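Molybdenum ABC transporter, periplasmic molybdenum-binding protein (Vibrio cholerae, PDB 4RXL) binds tungstate in a cleft between two lobes and probably delivers molybdate or tungstate to an ABC importer as its periplasmic solute-binding component. Local coordinates at residues T5-A11 against A51-I57. Sequence-based numbering, arbitrary orientation.
With WO4 (tungstate(VI)ion), chain B.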
ATOM      1  N   THR A   5      13.511 -14.939 -16.940  1.00 44.01           N
ATOM      2  CA  THR A   5      13.348 -14.173 -15.650  1.00 56.49           C
ATOM      3  C   THR A   5      12.388 -12.960 -15.727  1.00 66.78           C
ATOM      4  O   THR A   5      12.702 -11.950 -16.367  1.00 51.22           O
ATOM      5  CB  THR A   5      14.712 -13.653 -15.126  1.00 68.84           C
ATOM      6  OG1 THR A   5      15.321 -12.808 -16.108  1.00 71.70           O
ATOM      7  CG2 THR A   5      15.657 -14.800 -14.813  1.00 78.11           C
ATOM      8  N   LEU A   6      11.238 -13.053 -15.051  1.00 31.80           N
ATOM      9  CA  LEU A   6      10.300 -11.914 -14.940  1.00 26.40           C
ATOM     10  C   LEU A   6      10.546 -11.091 -13.673  1.00 29.42           C
ATOM     11  O   LEU A   6      10.662 -11.651 -12.589  1.00 28.89           O
ATOM     12  CB  LEU A   6       8.836 -12.349 -14.917  1.00 32.54           C
ATOM     13  CG  LEU A   6       8.147 -12.753 -16.223  1.00 60.05           C
ATOM     14  CD1 LEU A   6       6.644 -12.720 -16.004  1.00 55.69           C
ATOM     15  CD2 LEU A   6       8.525 -11.866 -17.402  1.00 98.74           C
ATOM     16  N   HIS A   7      10.578  -9.767 -13.821  1.00 22.13           N
ATOM     17  CA  HIS A   7      10.793  -8.832 -12.728  1.00 22.93           C
ATOM     18  C   HIS A   7       9.517  -8.088 -12.391  1.00 20.77           C
ATOM     19  O   HIS A   7       8.961  -7.386 -13.214  1.00 18.78           O
ATOM     20  CB  HIS A   7      11.825  -7.802 -13.143  1.00 28.39           C
ATOM     21  CG  HIS A   7      13.196  -8.362 -13.315  1.00 29.93           C
ATOM     22  ND1 HIS A   7      14.111  -8.394 -12.285  1.00 41.15           N
ATOM     23  CD2 HIS A   7      13.817  -8.890 -14.390  1.00 37.86           C
ATOM     24  CE1 HIS A   7      15.235  -8.930 -12.720  1.00 40.23           C
ATOM     25  NE2 HIS A   7      15.081  -9.246 -13.991  1.00 44.64           N
ATOM     26  N   ILE A   8       9.045  -8.280 -11.175  1.00 17.98           N
ATOM     27  CA  ILE A   8       7.826  -7.690 -10.694  1.00 15.33           C
ATOM     28  C   ILE A   8       8.167  -6.637  -9.645  1.00 18.43           C
ATOM     29  O   ILE A   8       8.776  -6.938  -8.612  1.00 18.85           O
ATOM     30  CB  ILE A   8       6.905  -8.750 -10.073  1.00 19.52           C
ATOM     31  CG1 ILE A   8       6.499  -9.780 -11.112  1.00 24.11           C
ATOM     32  CG2 ILE A   8       5.675  -8.070  -9.474  1.00 19.76           C
ATOM     33  CD1 ILE A   8       5.918 -11.034 -10.510  1.00 26.67           C
ATOM     34  N   TYR A   9       7.749  -5.411  -9.901  1.00 16.33           N
ATOM     35  CA  TYR A   9       7.921  -4.300  -8.963  1.00 14.27           C
ATOM     36  C   TYR A   9       6.579  -4.061  -8.320  1.00 15.09           C
ATOM     37  O   TYR A   9       5.610  -3.837  -9.039  1.00 16.52           O
ATOM     38  CB  TYR A   9       8.368  -3.058  -9.743  1.00 15.09           C
ATOM     39  CG  TYR A   9       9.860  -2.949  -9.991  1.00 20.53           C
ATOM     40  CD1 TYR A   9      10.564  -3.978 -10.575  1.00 18.14           C
ATOM     41  CD2 TYR A   9      10.555  -1.796  -9.636  1.00 26.18           C
ATOM     42  CE1 TYR A   9      11.944  -3.924 -10.772  1.00 22.84           C
ATOM     43  CE2 TYR A   9      11.915  -1.698  -9.851  1.00 27.52           C
ATOM     44  CZ  TYR A   9      12.602  -2.748 -10.420  1.00 24.05           C
ATOM     45  OH  TYR A   9      13.959  -2.626 -10.615  1.00 34.82           O
ATOM     46  N   ALA A  10       6.457  -4.101  -6.991  1.00 14.04           N
ATOM     47  CA  ALA A  10       5.160  -3.992  -6.337  1.00 12.84           C
ATOM     48  C   ALA A  10       5.230  -3.162  -5.071  1.00 13.10           C
ATOM     49  O   ALA A  10       6.148  -3.316  -4.264  1.00 13.58           O
ATOM     50  CB  ALA A  10       4.604  -5.358  -5.999  1.00 15.67           C
ATOM     51  N   ALA A  11       4.207  -2.329  -4.874  1.00 14.07           N
ATOM     52  CA  ALA A  11       4.008  -1.606  -3.637  1.00 13.58           C
ATOM     53  C   ALA A  11       4.251  -2.498  -2.415  1.00 14.42           C
ATOM     54  O   ALA A  11       3.830  -3.668  -2.358  1.00 14.26           O
ATOM     55  CB  ALA A  11       2.587  -1.093  -3.591  1.00 14.54           C
ATOM     56  N   ALA A  51      15.098   0.859 -14.934  1.00 21.04           N
ATOM     57  CA  ALA A  51      15.179  -0.401 -14.178  1.00 23.42           C
ATOM     58  C   ALA A  51      14.433  -1.501 -14.914  1.00 25.40           C
ATOM     59  O   ALA A  51      13.325  -1.261 -15.390  1.00 25.79           O
ATOM     60  CB  ALA A  51      14.604  -0.232 -12.798  1.00 22.20           C
ATOM     61  N   PRO A  52      15.032  -2.711 -15.010  1.00 26.74           N
ATOM     62  CA  PRO A  52      14.307  -3.789 -15.693  1.00 29.89           C
ATOM     63  C   PRO A  52      13.122  -4.211 -14.849  1.00 30.17           C
ATOM     64  O   PRO A  52      13.234  -4.521 -13.646  1.00 33.35           O
ATOM     65  CB  PRO A  52      15.341  -4.918 -15.823  1.00 26.14           C
ATOM     66  CG  PRO A  52      16.656  -4.299 -15.511  1.00 27.19           C
ATOM     67  CD  PRO A  52      16.383  -3.139 -14.604  1.00 26.58           C
ATOM     68  N   ALA A  53      11.971  -4.130 -15.464  1.00 25.08           N
ATOM     69  CA  ALA A  53      10.743  -4.382 -14.776  1.00 20.80           C
ATOM     70  C   ALA A  53       9.794  -4.836 -15.847  1.00 21.65           C
ATOM     71  O   ALA A  53       9.706  -4.221 -16.897  1.00 26.10           O
ATOM     72  CB  ALA A  53      10.233  -3.128 -14.103  1.00 21.33           C
ATOM     73  N   ASP A  54       9.154  -5.967 -15.613  1.00 21.95           N
ATOM     74  CA  ASP A  54       8.173  -6.502 -16.550  1.00 21.00           C
ATOM     75  C   ASP A  54       6.767  -6.112 -16.145  1.00 20.39           C
ATOM     76  O   ASP A  54       5.918  -5.886 -16.991  1.00 21.40           O
ATOM     77  CB  ASP A  54       8.332  -8.012 -16.647  1.00 21.13           C
ATOM     78  CG  ASP A  54       9.696  -8.412 -17.221  1.00 24.81           C
ATOM     79  OD1 ASP A  54       9.909  -8.223 -18.443  1.00 28.94           O
ATOM     80  OD2 ASP A  54      10.574  -8.902 -16.459  1.00 27.12           O
ATOM     81  N   LEU A  55       6.536  -6.049 -14.851  1.00 18.22           N
ATOM     82  CA  LEU A  55       5.221  -5.747 -14.269  1.00 16.44           C
ATOM     83  C   LEU A  55       5.391  -4.801 -13.122  1.00 15.70           C
ATOM     84  O   LEU A  55       6.388  -4.897 -12.376  1.00 17.05           O
ATOM     85  CB  LEU A  55       4.561  -7.013 -13.704  1.00 20.69           C
ATOM     86  CG  LEU A  55       4.200  -8.186 -14.614  1.00 25.01           C
ATOM     87  CD1 LEU A  55       3.598  -9.291 -13.762  1.00 26.35           C
ATOM     88  CD2 LEU A  55       3.234  -7.739 -15.684  1.00 28.55           C
ATOM     89  N   PHE A  56       4.390  -3.951 -12.942  1.00 17.36           N
ATOM     90  CA  PHE A  56       4.336  -2.993 -11.837  1.00 15.64           C
ATOM     91  C   PHE A  56       2.978  -2.971 -11.170  1.00 14.65           C
ATOM     92  O   PHE A  56       1.978  -2.808 -11.817  1.00 15.34           O
ATOM     93  CB  PHE A  56       4.669  -1.593 -12.369  1.00 17.99           C
ATOM     94  CG  PHE A  56       4.581  -0.470 -11.328  1.00 17.54           C
ATOM     95  CD1 PHE A  56       5.148  -0.563 -10.063  1.00 18.19           C
ATOM     96  CD2 PHE A  56       3.947   0.706 -11.654  1.00 18.70           C
ATOM     97  CE1 PHE A  56       5.082   0.516  -9.179  1.00 18.09           C
ATOM     98  CE2 PHE A  56       3.855   1.754 -10.757  1.00 18.99           C
ATOM     99  CZ  PHE A  56       4.443   1.669  -9.534  1.00 15.98           C
ATOM    100  N   ILE A  57       2.935  -3.159  -9.866  1.00 15.12           N
ATOM    101  CA  ILE A  57       1.696  -3.031  -9.101  1.00 13.50           C
ATOM    102  C   ILE A  57       1.852  -1.832  -8.188  1.00 14.37           C
ATOM    103  O   ILE A  57       2.704  -1.808  -7.305  1.00 15.30           O
ATOM    104  CB  ILE A  57       1.409  -4.293  -8.252  1.00 15.39           C
ATOM    105  CG1 ILE A  57       1.230  -5.509  -9.181  1.00 18.91           C
ATOM    106  CG2 ILE A  57       0.203  -4.101  -7.323  1.00 17.91           C
ATOM    107  CD1 ILE A  57       1.161  -6.834  -8.433  1.00 19.64           C
TER
HETATM  108  W   WO4 B 301       2.761   1.680  -0.480  1.00 14.46           W
HETATM  109  O1  WO4 B 301       4.305   1.747   0.807  1.00 15.60           O
HETATM  110  O2  WO4 B 301       1.240   2.989  -0.083  1.00 18.95           O
HETATM  111  O3  WO4 B 301       3.458   2.065  -2.376  1.00 14.10           O
HETATM  112  O4  WO4 B 301       1.909  -0.201  -0.438  1.00 13.75           O
HETATM  113  O   HOH W   1      14.939  -4.650 -11.631  1.00 30.37           O
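Y9 and I57 sit in the regular part of this contact, where strands 6-11 and 55-57 run parallel, their axes 10° apart. L55 N to H7 O is the first rung of the ladder; Y9 N then donates to L55 O in an almost straight bond, I57 N returns one to Y9 O at 2.9 Å, and A11 N closes the ladder on I57 O. I8, L55, A10 and I57 share one face: I8 and L55 run alongside each other in the same direction, with I8 CG1 4.0 Å from L55 CD1, and the CB atoms of A10 and I57 meet. Helix 206-215 covers L55 there. On the other face, L43 of helix 40-49 packs against Y9 and F56. The buried Y9 ring is packed tightly too, A53 CB making a CH-pi contact over one face, 4.0 Å from the centroid, and A51 CB lying near the hydroxyl.

D54 adds two bonds at the H7 end. Its CB already heads toward strand 6-11 and, with CG anti to the carbonyl carbon (chi1 -64°), OD2 comes to lie beside H7 N, accepting it at 2.8 Å through its anti lone pair. D54 N joins L55 N on H7 O, both in the carbonyl plane, so the aspartate grips both backbone polar atoms of H7. L6 CD2 packs 3.7 Å from D54 CG, while OD1 is held by K205 and N203.

The looser side is at exposed P52, whose CB lies over one face of the partly exposed H7 ring. A water joins Y9 OH to P52 O, to which it donates at 2.6 Å.

Strand 6-11, also paired with 33-38, ends at A11, whose CB lies 3.3 Å from tungstate O4. Parallel strands whose C-terminal ends face the ligand cleft are typical of a periplasmic-binding-protein lobe, here the ModA oxyanion site.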